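Long-range contact in polysaccharide Lyase Family 6 (PDB 6QPS), which probably cleaves mannuronate-rich alginate by lyase chemistry as a calcium-binding enzyme of polysaccharide lyase family 6: residues T25-D30 with V50-T55. Sequence-based numbering, arbitrary orientation.
Sequences TFSPKD and VLKDGT
Phe26 and Leu51 pair in parallel where strands 23-26 and 48-51 meet at the N-terminal end of the parallel beta-helix characteristic of this lyase family. Two backbone hydrogen bonds join them: Phe26 N donates a hydrogen bond to Val50 O (2.9 Å), and Phe26 O accepts from Lys52 N (2.9 Å), the second bond being the straighter at 168° at the hydrogen. Val50 O is also approached by the CA-H of Thr25.

On the sheet face shared by Thr25 and Val50, Lys52 lays its aliphatic chain beside Thr25 and Ser27. A chi1 of -59° puts Thr25 OG1 beside the backbone N and leaves CG2 opposite that N; in this conformer, one of two for the residue, CG2 lies 3.5 Å from Lys52 CG. Further along, Ser27 OG lies 3.4 Å from Lys52 CD. The lysine then bends at its last two torsions, and its NZ forms a salt bridge with Glu79. On the other face, Phe26 and Leu51 both reach Met34 of helix 31-40, which links the two strands and covers this end of the coil.

Beyond the paired residues the chains separate, yet Pro28 keeps them in touch: its CG sits 4.0 Å from Gly54 CA, and its CB lies 3.4 Å from Thr55 O. The turn carrying Pro28 is tied by Asp30 N bonding to Ser27 O and by the Asp30 carboxylate, whose OD1 makes a salt bridge with Lys29 NZ while OD2 accepts Ser27 N through its anti lone pair at 3.0 Å.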
loop_
_atom_site.group_PDB
_atom_site.type_symbol
_atom_site.label_atom_id
_atom_site.label_comp_id
_atom_site.label_asym_id
_atom_site.label_seq_id
_atom_site.Cartn_x
_atom_site.Cartn_y
_atom_site.Cartn_z
ATOM N N THR A 25 -32.506 -14.310 1.860
ATOM C CA THR A 25 -31.910 -14.497 3.174
ATOM C C THR A 25 -31.491 -15.946 3.370
ATOM O O THR A 25 -32.207 -16.873 2.969
ATOM C CB THR A 25 -32.901 -14.077 4.258
ATOM O OG1 THR A 25 -33.257 -12.702 4.053
ATOM C CG2 THR A 25 -32.301 -14.256 5.642
ATOM N N PHE A 26 -30.325 -16.127 3.992
ATOM C CA PHE A 26 -29.760 -17.447 4.217
ATOM C C PHE A 26 -29.140 -17.529 5.604
ATOM O O PHE A 26 -28.707 -16.521 6.172
ATOM C CB PHE A 26 -28.626 -17.707 3.201
ATOM C CG PHE A 26 -29.082 -17.679 1.782
ATOM C CD1 PHE A 26 -29.592 -18.828 1.184
ATOM C CD2 PHE A 26 -29.030 -16.503 1.044
ATOM C CE1 PHE A 26 -30.044 -18.808 -0.132
ATOM C CE2 PHE A 26 -29.480 -16.481 -0.275
ATOM C CZ PHE A 26 -29.982 -17.636 -0.855
ATOM N N SER A 27 -29.072 -18.760 6.126
ATOM C CA SER A 27 -28.417 -19.077 7.388
ATOM C C SER A 27 -27.280 -20.052 7.110
ATOM O O SER A 27 -27.155 -20.545 5.982
ATOM C CB SER A 27 -29.428 -19.694 8.351
ATOM O OG SER A 27 -30.372 -18.720 8.775
ATOM N N PRO A 28 -26.445 -20.363 8.106
ATOM C CA PRO A 28 -25.319 -21.288 7.862
ATOM C C PRO A 28 -25.717 -22.644 7.302
ATOM O O PRO A 28 -24.944 -23.237 6.539
ATOM C CB PRO A 28 -24.651 -21.402 9.240
ATOM C CG PRO A 28 -24.928 -20.057 9.877
ATOM C CD PRO A 28 -26.327 -19.674 9.403
ATOM N N LYS A 29 -26.893 -23.164 7.648
ATOM C CA LYS A 29 -27.332 -24.433 7.080
ATOM C C LYS A 29 -27.639 -24.342 5.590
ATOM O O LYS A 29 -27.840 -25.383 4.954
ATOM C CB LYS A 29 -28.574 -24.934 7.818
ATOM C CG LYS A 29 -29.816 -24.089 7.571
ATOM C CD LYS A 29 -31.039 -24.682 8.279
ATOM C CE LYS A 29 -32.318 -23.985 7.834
ATOM N NZ LYS A 29 -32.621 -24.248 6.399
ATOM N N ASP A 30 -27.695 -23.135 5.026
ATOM C CA ASP A 30 -28.109 -22.944 3.640
ATOM C C ASP A 30 -26.940 -22.604 2.720
ATOM O O ASP A 30 -27.157 -22.016 1.657
ATOM C CB ASP A 30 -29.157 -21.835 3.533
ATOM C CG ASP A 30 -30.348 -22.053 4.441
ATOM O OD1 ASP A 30 -31.001 -23.120 4.333
ATOM O OD2 ASP A 30 -30.630 -21.147 5.266
ATOM N N VAL A 50 -28.449 -11.862 1.833
ATOM C CA VAL A 50 -28.351 -11.414 3.223
ATOM C C VAL A 50 -28.122 -12.625 4.115
ATOM O O VAL A 50 -28.917 -13.573 4.096
ATOM C CB VAL A 50 -29.642 -10.698 3.659
ATOM C CG1 VAL A 50 -29.544 -10.223 5.106
ATOM C CG2 VAL A 50 -29.983 -9.542 2.716
ATOM N N LEU A 51 -27.056 -12.580 4.912
ATOM C CA LEU A 51 -26.668 -13.693 5.776
ATOM C C LEU A 51 -27.070 -13.405 7.222
ATOM O O LEU A 51 -26.604 -12.431 7.823
ATOM C CB LEU A 51 -25.158 -13.920 5.677
ATOM C CG LEU A 51 -24.672 -14.745 4.480
ATOM C CD1 LEU A 51 -25.214 -14.208 3.170
ATOM C CD2 LEU A 51 -23.151 -14.811 4.474
ATOM N N LYS A 52 -27.913 -14.265 7.777
ATOM C CA LYS A 52 -28.281 -14.191 9.186
ATOM C C LYS A 52 -27.067 -14.468 10.073
ATOM O O LYS A 52 -26.057 -15.040 9.638
ATOM C CB LYS A 52 -29.417 -15.174 9.479
ATOM C CG LYS A 52 -30.694 -14.870 8.682
ATOM C CD LYS A 52 -31.898 -15.660 9.195
ATOM C CE LYS A 52 -32.436 -15.067 10.487
ATOM N NZ LYS A 52 -33.002 -13.700 10.280
ATOM N N ASP A 53 -27.157 -14.012 11.324
ATOM C CA ASP A 53 -26.059 -14.176 12.270
ATOM C C ASP A 53 -25.619 -15.636 12.327
ATOM O O ASP A 53 -26.445 -16.545 12.485
ATOM C CB ASP A 53 -26.483 -13.756 13.681
ATOM C CG ASP A 53 -26.892 -12.300 13.799
ATOM O OD1 ASP A 53 -26.867 -11.556 12.809
ATOM O OD2 ASP A 53 -27.254 -11.898 14.930
ATOM N N GLY A 54 -24.313 -15.853 12.261
ATOM C CA GLY A 54 -23.770 -17.191 12.395
ATOM C C GLY A 54 -22.422 -17.294 11.713
ATOM O O GLY A 54 -21.917 -16.330 11.137
ATOM N N THR A 55 -21.849 -18.499 11.775
ATOM C CA THR A 55 -20.564 -18.786 11.141
ATOM C C THR A 55 -20.775 -19.716 9.955
ATOM O O THR A 55 -21.403 -20.779 10.084
ATOM C CB THR A 55 -19.557 -19.381 12.126
ATOM O OG1 THR A 55 -19.345 -18.442 13.182
ATOM C CG2 THR A 55 -18.227 -19.650 11.413
#